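Local coordinates for putative glyoxalase superfamily protein (Ralstonia eutropha, PDB 3IUZ) that probably acts as an iron(II)-dependent dioxygenase of the 2-oxoadipate dioxygenase/decarboxylase family, yielding 2-hydroxyglutarate, at residues A[42-53]-A[132-142]; A[57-68]-A[299-307]. All coordinates share one frame; numbering follows the deposited sequence.

Contact 1 of 2, residues A[42-53]-A[132-142]; sequences RAEIAQALNMVL and HADAPEGIAQF
Arg42, in the first turn of helix 42-60, reaches across to Asp134 in the turn that follows strand 125-132. Its CB makes no close approach of its own; CG lies between the backbone N and the carbonyl carbon (chi1 68°), and from there the chain runs extended to NE. CG passes 3.4 Å from OD2 of Asp134, and CD stays beside the same oxygen. NE then donates to Asp134 OD2 at 2.9 Å, on its syn side but 30° out of the carboxylate plane, while NH2 donates to Asp134 OD1, also at 2.9 Å, from above that plane. Both bonds are nearly straight and leave in the plane of the guanidinium, yet the two flat groups are turned 36° apart. A water completes the grip, donating to Asp134 OD2 and accepting from Ala43 N, an amide of the helix's first turn.

Asp134 sits in a type I turn, where its own N donates to ND1 of His132. The imidazole offers one face to Ile139 CD1; its CD2 lies 3.6 Å from Ala46 CB, alanine leaving room for the ring. Further along the helix, Asn50 OD1 comes 3.1 Å from Phe142 CE1, the amide and ring planes being oblique. Leu53 CD1 touches the edge of the Phe142 ring. The inside thus mixes small and apolar groups with buried polar ones, Asn50 ND2 being satisfied by Tyr112 OH and His132 NE2 by Leu110 O. At the partly exposed end a two-pronged salt bridge fixes the turn against the start of the helix, and the paired charges probably stabilise each other there.

Contact 2 of 2, residues A[57-68]-A[299-307]; sequences ILDRVPTGRAYT and PGSFYEFIT
Tyr303, Tyr67 and Phe305 form an aromatic cluster where helix 62-73 lies on the strand 302-306. Phe305 points the edge of its ring at the face of Tyr67 in a T-shaped pair: the planes stand 78° apart, the centroids 4.8 Å, and Phe305 CZ sits above the centre of the tyrosine ring. Tyr67 and Tyr303 meet less squarely, with planes at 46° and Tyr67 CD2 3.7 Å from Tyr303 CE1; their side chains cross at about a right angle. In Tyr303, CG stands anti to the backbone N, which carries the ring toward the helix.

Glycine suits position 64 because, having no side chain, it lets the Tyr303 ring rest directly against the helix backbone: Gly64 CA is 3.8 Å from Tyr303 CD2. Leu58 CD2 and Thr68 CG2 both approach Tyr303 CE2, and the methyl of Thr68 also comes 3.4 Å from Tyr303 OH, a hydroxyl engaged in a hydrogen bond with Asp241.

Val61, at the N-cap position, spreads its two branches over the strand's beginning, with CG2 on Ser301 CB and CG1 beside Phe302 CA. In one of its two conformers, Ile57 CD1 joins it on Ser301 CB. Two waters bridge this end: one links Arg60 NE to Ser301 OG, the other Arg60 O to Ser301 N, while Arg60 NH2 and Ser301 OG both bond to Phe236 O. Direct contact is therefore apolar and aromatic, and depends on shape, whereas the polar groups are paired through water and through residues outside the two segments.

How the contacts relate
After two N-terminal helices and a short strand, the chain enters helix 42-60, whose opening turns belong to contact 1 and whose last turn leads into contact 2. Residues 42-53 wait for 132-142 before their loop closes, and in that interval 57-68 has already passed, beginning the longer loop that 299-307 completes. The two loops therefore cross. Segments 42-53 and 57-68 are near neighbours in sequence, but the contact centres lie about 19 Å apart. Contact 1 ties the helix to the turn and connection between strands 125-132 and 141-147; contact 2 ties its end and helix 62-73 to strand 293-306. Both thus join helices 42-60 and 62-73 to different strands of one mixed sheet.

Contact 1 of 2, residues A[42-53]-A[132-142]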
loop_
_atom_site.group_PDB
_atom_site.type_symbol
_atom_site.label_atom_id
_atom_site.label_comp_id
_atom_site.label_asym_id
_atom_site.label_seq_id
_atom_site.Cartn_x
_atom_site.Cartn_y
_atom_site.Cartn_z
ATOM N N ARG A 42 10.469 -1.826 16.546
ATOM C CA ARG A 42 9.255 -1.762 15.751
ATOM C C ARG A 42 9.339 -0.739 14.634
ATOM O O ARG A 42 8.797 -0.991 13.543
ATOM C CB ARG A 42 8.003 -1.495 16.576
ATOM C CG ARG A 42 7.921 -0.161 17.189
ATOM C CD ARG A 42 6.617 0.015 17.955
ATOM N NE ARG A 42 6.504 1.387 18.414
ATOM C CZ ARG A 42 5.502 1.880 19.128
ATOM N NH1 ARG A 42 4.477 1.113 19.522
ATOM N NH2 ARG A 42 5.545 3.155 19.452
ATOM N N ALA A 43 9.976 0.406 14.900
ATOM C CA ALA A 43 10.223 1.415 13.853
ATOM C C ALA A 43 11.059 0.860 12.683
ATOM O O ALA A 43 10.740 1.059 11.503
ATOM C CB ALA A 43 10.915 2.616 14.431
ATOM N N GLU A 44 12.177 0.229 13.000
ATOM C CA GLU A 44 12.977 -0.409 11.967
ATOM C C GLU A 44 12.168 -1.453 11.159
ATOM O O GLU A 44 12.283 -1.522 9.920
ATOM C CB GLU A 44 14.188 -1.085 12.582
ATOM C CG GLU A 44 15.202 -0.098 13.196
ATOM C CD GLU A 44 16.293 -0.741 14.023
ATOM O OE1 GLU A 44 16.189 -1.943 14.385
ATOM O OE2 GLU A 44 17.278 -0.027 14.314
ATOM N N ILE A 45 11.385 -2.271 11.863
ATOM C CA ILE A 45 10.624 -3.295 11.205
ATOM C C ILE A 45 9.573 -2.658 10.303
ATOM O O ILE A 45 9.351 -3.112 9.153
ATOM C CB ILE A 45 10.000 -4.284 12.222
ATOM C CG1 ILE A 45 11.111 -5.153 12.810
ATOM C CG2 ILE A 45 8.902 -5.164 11.588
ATOM C CD1 ILE A 45 10.728 -5.802 14.216
ATOM N N ALA A 46 8.909 -1.625 10.819
ATOM C CA ALA A 46 7.859 -0.963 10.049
ATOM C C ALA A 46 8.418 -0.342 8.772
ATOM O O ALA A 46 7.810 -0.457 7.689
ATOM C CB ALA A 46 7.141 0.087 10.889
ATOM N N GLN A 47 9.559 0.318 8.897
ATOM C CA GLN A 47 10.246 0.931 7.765
ATOM C C GLN A 47 10.700 -0.141 6.747
ATOM O O GLN A 47 10.429 0.020 5.524
ATOM C CB GLN A 47 11.415 1.775 8.246
ATOM C CG GLN A 47 12.296 2.363 7.155
ATOM C CD GLN A 47 11.606 3.358 6.323
ATOM O OE1 GLN A 47 10.611 3.962 6.730
ATOM N NE2 GLN A 47 12.145 3.571 5.115
ATOM N N ALA A 48 11.272 -1.250 7.242
ATOM C CA ALA A 48 11.706 -2.348 6.337
ATOM C C ALA A 48 10.526 -2.978 5.655
ATOM O O ALA A 48 10.595 -3.172 4.411
ATOM C CB ALA A 48 12.539 -3.376 7.003
ATOM N N LEU A 49 9.444 -3.252 6.391
ATOM C CA LEU A 49 8.226 -3.794 5.736
ATOM C C LEU A 49 7.790 -2.872 4.575
ATOM O O LEU A 49 7.496 -3.354 3.469
ATOM C CB LEU A 49 7.065 -3.979 6.694
ATOM C CG LEU A 49 5.692 -4.308 6.123
ATOM C CD1 LEU A 49 5.722 -5.693 5.431
ATOM C CD2 LEU A 49 4.575 -4.212 7.179
ATOM N N ASN A 50 7.738 -1.565 4.855
ATOM C CA ASN A 50 7.301 -0.601 3.876
ATOM C C ASN A 50 8.146 -0.640 2.622
ATOM O O ASN A 50 7.616 -0.512 1.541
ATOM C CB ASN A 50 7.314 0.825 4.426
ATOM C CG ASN A 50 6.165 1.080 5.378
ATOM O OD1 ASN A 50 5.302 0.216 5.518
ATOM N ND2 ASN A 50 6.195 2.236 6.109
HETATM N N MSE A 51 9.453 -0.786 2.802
HETATM C CA MSE A 51 10.350 -0.818 1.707
HETATM C C MSE A 51 10.151 -2.100 0.861
HETATM O O MSE A 51 10.318 -2.058 -0.362
HETATM C CB MSE A 51 11.795 -0.668 2.227
HETATM C CG MSE A 51 12.113 0.784 2.806
HETATM SE SE MSE A 51 13.809 0.845 3.601
HETATM C CE MSE A 51 14.925 1.197 2.053
ATOM N N VAL A 52 9.859 -3.232 1.522
ATOM C CA VAL A 52 9.628 -4.481 0.833
ATOM C C VAL A 52 8.365 -4.331 0.020
ATOM O O VAL A 52 8.333 -4.727 -1.168
ATOM C CB VAL A 52 9.582 -5.678 1.797
ATOM C CG1 VAL A 52 9.140 -6.947 1.055
ATOM C CG2 VAL A 52 10.951 -5.824 2.493
ATOM N N LEU A 53 7.359 -3.662 0.604
ATOM C CA LEU A 53 6.081 -3.489 -0.060
ATOM C C LEU A 53 6.215 -2.531 -1.269
ATOM O O LEU A 53 5.628 -2.748 -2.320
ATOM C CB LEU A 53 4.989 -3.011 0.932
ATOM C CG LEU A 53 4.526 -4.056 1.967
ATOM C CD1 LEU A 53 3.551 -3.408 2.994
ATOM C CD2 LEU A 53 3.894 -5.286 1.259
ATOM N N HIS A 132 3.161 6.462 11.778
ATOM C CA HIS A 132 3.940 5.739 12.767
ATOM C C HIS A 132 4.314 6.601 13.961
ATOM O O HIS A 132 4.918 7.680 13.816
ATOM C CB HIS A 132 5.169 5.100 12.141
ATOM C CG HIS A 132 5.673 3.962 12.946
ATOM N ND1 HIS A 132 6.460 4.155 14.060
ATOM C CD2 HIS A 132 5.451 2.623 12.858
ATOM C CE1 HIS A 132 6.705 2.982 14.628
ATOM N NE2 HIS A 132 6.135 2.028 13.899
ATOM N N ALA A 133 3.993 6.105 15.152
ATOM C CA ALA A 133 4.189 6.889 16.392
ATOM C C ALA A 133 5.657 7.232 16.620
ATOM O O ALA A 133 5.936 8.191 17.286
ATOM C CB ALA A 133 3.625 6.130 17.624
ATOM N N ASP A 134 6.594 6.453 16.092
ATOM C CA ASP A 134 8.007 6.672 16.403
ATOM C C ASP A 134 8.701 7.613 15.424
ATOM O O ASP A 134 9.798 8.079 15.706
ATOM C CB ASP A 134 8.817 5.364 16.490
ATOM C CG ASP A 134 8.318 4.411 17.557
ATOM O OD1 ASP A 134 7.728 4.853 18.578
ATOM O OD2 ASP A 134 8.540 3.182 17.381
ATOM N N ALA A 135 8.097 7.869 14.274
ATOM C CA ALA A 135 8.703 8.730 13.249
ATOM C C ALA A 135 7.603 9.085 12.242
ATOM O O ALA A 135 7.644 8.625 11.090
ATOM C CB ALA A 135 9.898 7.995 12.541
ATOM N N PRO A 136 6.599 9.865 12.692
ATOM C CA PRO A 136 5.372 10.058 11.908
ATOM C C PRO A 136 5.597 10.742 10.556
ATOM O O PRO A 136 4.890 10.452 9.576
ATOM C CB PRO A 136 4.491 10.920 12.833
ATOM C CG PRO A 136 5.387 11.398 13.929
ATOM C CD PRO A 136 6.501 10.458 14.032
ATOM N N GLU A 137 6.601 11.615 10.514
ATOM C CA GLU A 137 6.984 12.313 9.293
ATOM C C GLU A 137 7.962 11.564 8.420
ATOM O O GLU A 137 8.054 11.855 7.229
ATOM C CB GLU A 137 7.578 13.677 9.604
ATOM C CG GLU A 137 6.629 14.546 10.353
ATOM C CD GLU A 137 7.234 15.901 10.697
ATOM O OE1 GLU A 137 8.391 16.189 10.299
ATOM O OE2 GLU A 137 6.532 16.690 11.349
ATOM N N GLY A 138 8.656 10.569 8.964
ATOM C CA GLY A 138 9.683 9.873 8.198
ATOM C C GLY A 138 9.295 8.510 7.668
ATOM O O GLY A 138 9.656 8.158 6.550
ATOM N N ILE A 139 8.615 7.700 8.485
ATOM C CA ILE A 139 8.158 6.385 8.064
ATOM C C ILE A 139 6.929 6.615 7.197
ATOM O O ILE A 139 6.107 7.477 7.515
ATOM C CB ILE A 139 7.832 5.504 9.294
ATOM C CG1 ILE A 139 9.148 5.052 9.961
ATOM C CG2 ILE A 139 6.980 4.321 8.893
ATOM C CD1 ILE A 139 8.930 4.358 11.323
ATOM N N ALA A 140 6.782 5.898 6.092
ATOM C CA ALA A 140 5.619 6.084 5.227
ATOM C C ALA A 140 4.343 5.880 5.990
ATOM O O ALA A 140 4.275 4.985 6.848
ATOM C CB ALA A 140 5.629 5.076 4.064
ATOM N N GLN A 141 3.320 6.659 5.643
ATOM C CA GLN A 141 1.997 6.458 6.183
ATOM C C GLN A 141 1.315 5.351 5.399
ATOM O O GLN A 141 1.754 5.013 4.290
ATOM C CB GLN A 141 1.160 7.705 6.115
ATOM C CG GLN A 141 1.582 8.790 7.050
ATOM C CD GLN A 141 0.620 9.960 6.989
ATOM O OE1 GLN A 141 -0.419 9.980 7.670
ATOM N NE2 GLN A 141 0.933 10.931 6.137
ATOM N N PHE A 142 0.253 4.796 5.984
ATOM C CA PHE A 142 -0.664 3.913 5.282
ATOM C C PHE A 142 -1.964 4.654 5.120
ATOM O O PHE A 142 -2.505 5.248 6.099
ATOM C CB PHE A 142 -0.925 2.641 6.058
ATOM C CG PHE A 142 0.141 1.606 5.901
ATOM C CD1 PHE A 142 1.328 1.688 6.607
ATOM C CD2 PHE A 142 -0.023 0.575 4.989
ATOM C CE1 PHE A 142 2.333 0.734 6.428
ATOM C CE2 PHE A 142 0.956 -0.379 4.803
ATOM C CZ PHE A 142 2.132 -0.324 5.502
HETATM O O HOH W 1 10.747 1.547 17.511
#

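Contact 2 of 2, residues A[57-68]-A[299-307]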
loop_
_atom_site.group_PDB
_atom_site.type_symbol
_atom_site.label_atom_id
_atom_site.label_comp_id
_atom_site.label_asym_id
_atom_site.label_seq_id
_atom_site.Cartn_x
_atom_site.Cartn_y
_atom_site.Cartn_z
ATOM N N ILE A 57 5.484 -2.965 -5.238
ATOM C CA ILE A 57 4.780 -2.033 -6.156
ATOM C C ILE A 57 5.568 -1.846 -7.428
ATOM O O ILE A 57 5.010 -1.936 -8.521
ATOM C CB ILE A 57 4.490 -0.630 -5.576
ATOM C CG1 ILE A 57 3.014 -0.495 -5.247
ATOM C CG2 ILE A 57 4.845 0.535 -6.596
ATOM C CD1 ILE A 57 2.101 -0.756 -6.379
ATOM N N LEU A 58 6.864 -1.588 -7.300
ATOM C CA LEU A 58 7.720 -1.404 -8.456
ATOM C C LEU A 58 7.691 -2.622 -9.397
ATOM O O LEU A 58 7.783 -2.448 -10.625
ATOM C CB LEU A 58 9.155 -1.096 -8.021
ATOM C CG LEU A 58 9.383 0.245 -7.295
ATOM C CD1 LEU A 58 10.885 0.420 -7.078
ATOM C CD2 LEU A 58 8.764 1.464 -8.069
ATOM N N ASP A 59 7.578 -3.832 -8.835
ATOM C CA ASP A 59 7.538 -5.041 -9.653
ATOM C C ASP A 59 6.291 -5.064 -10.551
ATOM O O ASP A 59 6.276 -5.786 -11.528
ATOM C CB ASP A 59 7.473 -6.300 -8.786
ATOM C CG ASP A 59 8.759 -6.568 -8.006
ATOM O OD1 ASP A 59 9.815 -6.032 -8.366
ATOM O OD2 ASP A 59 8.694 -7.347 -7.026
ATOM N N ARG A 60 5.219 -4.369 -10.190
ATOM C CA ARG A 60 4.015 -4.428 -11.022
ATOM C C ARG A 60 3.487 -3.073 -11.509
ATOM O O ARG A 60 2.358 -2.980 -12.050
ATOM C CB ARG A 60 2.915 -5.172 -10.300
ATOM C CG ARG A 60 2.330 -4.447 -9.141
ATOM C CD ARG A 60 1.304 -5.341 -8.479
ATOM N NE ARG A 60 0.646 -4.574 -7.436
ATOM C CZ ARG A 60 1.201 -4.351 -6.256
ATOM N NH1 ARG A 60 2.401 -4.889 -5.982
ATOM N NH2 ARG A 60 0.568 -3.600 -5.350
ATOM N N VAL A 61 4.311 -2.045 -11.326
ATOM C CA VAL A 61 4.013 -0.691 -11.790
ATOM C C VAL A 61 5.224 -0.220 -12.624
ATOM O O VAL A 61 6.093 0.486 -12.152
ATOM C CB VAL A 61 3.709 0.221 -10.636
ATOM C CG1 VAL A 61 3.312 1.674 -11.169
ATOM C CG2 VAL A 61 2.594 -0.360 -9.774
ATOM N N PRO A 62 5.304 -0.690 -13.898
ATOM C CA PRO A 62 6.420 -0.415 -14.751
ATOM C C PRO A 62 6.727 1.075 -14.970
ATOM O O PRO A 62 7.862 1.426 -15.106
ATOM C CB PRO A 62 6.066 -1.150 -16.051
ATOM C CG PRO A 62 4.690 -1.543 -15.938
ATOM C CD PRO A 62 4.377 -1.658 -14.506
ATOM N N THR A 63 5.742 1.954 -14.929
ATOM C CA THR A 63 6.020 3.382 -15.066
ATOM C C THR A 63 6.770 3.901 -13.840
ATOM O O THR A 63 7.666 4.751 -13.952
ATOM C CB THR A 63 4.694 4.179 -15.340
ATOM O OG1 THR A 63 3.997 3.578 -16.468
ATOM C CG2 THR A 63 4.989 5.577 -15.667
ATOM N N GLY A 64 6.431 3.353 -12.666
ATOM C CA GLY A 64 7.184 3.606 -11.459
ATOM C C GLY A 64 8.603 3.115 -11.536
ATOM O O GLY A 64 9.511 3.795 -11.152
ATOM N N ARG A 65 8.782 1.896 -12.033
ATOM C CA ARG A 65 10.102 1.333 -12.210
ATOM C C ARG A 65 10.966 2.203 -13.126
ATOM O O ARG A 65 12.152 2.426 -12.819
ATOM C CB ARG A 65 9.953 -0.093 -12.736
ATOM C CG ARG A 65 11.179 -0.990 -12.574
ATOM C CD ARG A 65 10.752 -2.462 -12.612
ATOM N NE ARG A 65 10.167 -2.864 -13.910
ATOM C CZ ARG A 65 8.912 -3.312 -14.131
ATOM N NH1 ARG A 65 7.985 -3.446 -13.153
ATOM N NH2 ARG A 65 8.560 -3.641 -15.375
ATOM N N ALA A 66 10.383 2.738 -14.210
ATOM C CA ALA A 66 11.086 3.645 -15.128
ATOM C C ALA A 66 11.588 4.906 -14.469
ATOM O O ALA A 66 12.772 5.303 -14.604
ATOM C CB ALA A 66 10.144 4.056 -16.314
ATOM N N TYR A 67 10.666 5.564 -13.762
ATOM C CA TYR A 67 10.977 6.737 -12.980
ATOM C C TYR A 67 12.097 6.441 -11.966
ATOM O O TYR A 67 13.102 7.156 -11.917
ATOM C CB TYR A 67 9.743 7.307 -12.243
ATOM C CG TYR A 67 10.158 8.454 -11.330
ATOM C CD1 TYR A 67 10.439 9.700 -11.862
ATOM C CD2 TYR A 67 10.340 8.269 -9.941
ATOM C CE1 TYR A 67 10.894 10.740 -11.055
ATOM C CE2 TYR A 67 10.779 9.303 -9.135
ATOM C CZ TYR A 67 11.039 10.527 -9.694
ATOM O OH TYR A 67 11.486 11.546 -8.941
ATOM N N THR A 68 11.931 5.400 -11.168
ATOM C CA THR A 68 12.889 5.150 -10.111
ATOM C C THR A 68 14.226 4.673 -10.677
ATOM O O THR A 68 15.274 4.984 -10.107
ATOM C CB THR A 68 12.369 4.131 -9.068
ATOM O OG1 THR A 68 12.039 2.916 -9.722
ATOM C CG2 THR A 68 11.146 4.681 -8.264
ATOM N N PRO A 299 -7.121 -2.072 -15.178
ATOM C CA PRO A 299 -6.210 -1.131 -14.528
ATOM C C PRO A 299 -5.563 -1.748 -13.305
ATOM O O PRO A 299 -6.247 -2.388 -12.512
ATOM C CB PRO A 299 -7.127 0.008 -14.105
ATOM C CG PRO A 299 -8.262 -0.072 -14.982
ATOM C CD PRO A 299 -8.484 -1.536 -15.244
ATOM N N GLY A 300 -4.253 -1.532 -13.169
ATOM C CA GLY A 300 -3.507 -2.030 -12.059
ATOM C C GLY A 300 -3.300 -0.859 -11.099
ATOM O O GLY A 300 -4.198 -0.060 -10.827
ATOM N N SER A 301 -2.095 -0.748 -10.634
ATOM C CA SER A 301 -1.729 0.262 -9.639
ATOM C C SER A 301 -0.892 1.366 -10.273
ATOM O O SER A 301 -0.515 1.271 -11.451
ATOM C CB SER A 301 -0.963 -0.459 -8.546
ATOM O OG SER A 301 -1.829 -1.391 -7.911
ATOM N N PHE A 302 -0.560 2.403 -9.507
ATOM C CA PHE A 302 0.141 3.588 -10.030
ATOM C C PHE A 302 1.172 4.141 -9.045
ATOM O O PHE A 302 1.235 3.721 -7.858
ATOM C CB PHE A 302 -0.823 4.699 -10.529
ATOM C CG PHE A 302 -1.720 5.343 -9.476
ATOM C CD1 PHE A 302 -2.957 4.806 -9.180
ATOM C CD2 PHE A 302 -1.334 6.506 -8.816
ATOM C CE1 PHE A 302 -3.812 5.406 -8.283
ATOM C CE2 PHE A 302 -2.166 7.102 -7.876
ATOM C CZ PHE A 302 -3.428 6.557 -7.621
ATOM N N TYR A 303 2.037 5.001 -9.569
ATOM C CA TYR A 303 3.092 5.687 -8.814
ATOM C C TYR A 303 2.738 7.150 -8.795
ATOM O O TYR A 303 2.475 7.751 -9.837
ATOM C CB TYR A 303 4.439 5.488 -9.495
ATOM C CG TYR A 303 5.666 5.872 -8.687
ATOM C CD1 TYR A 303 6.147 7.174 -8.679
ATOM C CD2 TYR A 303 6.396 4.916 -8.015
ATOM C CE1 TYR A 303 7.276 7.522 -7.969
ATOM C CE2 TYR A 303 7.559 5.251 -7.334
ATOM C CZ TYR A 303 7.985 6.533 -7.297
ATOM O OH TYR A 303 9.121 6.863 -6.576
ATOM N N GLU A 304 2.752 7.729 -7.600
ATOM C CA GLU A 304 2.262 9.057 -7.359
ATOM C C GLU A 304 3.328 9.916 -6.676
ATOM O O GLU A 304 4.203 9.409 -5.978
ATOM C CB GLU A 304 1.010 8.976 -6.459
ATOM C CG GLU A 304 0.423 10.340 -5.980
ATOM C CD GLU A 304 -0.797 10.133 -5.104
ATOM O OE1 GLU A 304 -0.651 9.914 -3.882
ATOM O OE2 GLU A 304 -1.898 10.135 -5.669
ATOM N N PHE A 305 3.231 11.211 -6.897
ATOM C CA PHE A 305 4.122 12.187 -6.313
ATOM C C PHE A 305 3.337 13.129 -5.406
ATOM O O PHE A 305 2.185 13.477 -5.687
ATOM C CB PHE A 305 4.779 13.034 -7.390
ATOM C CG PHE A 305 5.618 12.258 -8.328
ATOM C CD1 PHE A 305 6.855 11.802 -7.961
ATOM C CD2 PHE A 305 5.154 11.945 -9.584
ATOM C CE1 PHE A 305 7.645 11.059 -8.828
ATOM C CE2 PHE A 305 5.978 11.212 -10.454
ATOM C CZ PHE A 305 7.209 10.780 -10.048
ATOM N N ILE A 306 4.004 13.591 -4.344
ATOM C CA ILE A 306 3.358 14.481 -3.396
ATOM C C ILE A 306 4.389 15.485 -2.917
ATOM O O ILE A 306 5.557 15.145 -2.755
ATOM C CB ILE A 306 2.795 13.703 -2.193
ATOM C CG1 ILE A 306 1.885 14.597 -1.319
ATOM C CG2 ILE A 306 3.919 13.056 -1.375
ATOM C CD1 ILE A 306 0.884 13.713 -0.447
ATOM N N THR A 307 3.948 16.726 -2.741
ATOM C CA THR A 307 4.721 17.734 -2.029
ATOM C C THR A 307 3.925 18.160 -0.767
ATOM O O THR A 307 2.701 18.389 -0.828
ATOM C CB THR A 307 5.065 18.954 -2.939
ATOM O OG1 THR A 307 6.058 18.575 -3.894
ATOM C CG2 THR A 307 5.606 20.127 -2.122
HETATM O O HOH W 2 -2.071 -3.979 -8.714
HETATM O O HOH W 3 -0.217 -2.564 -11.495
#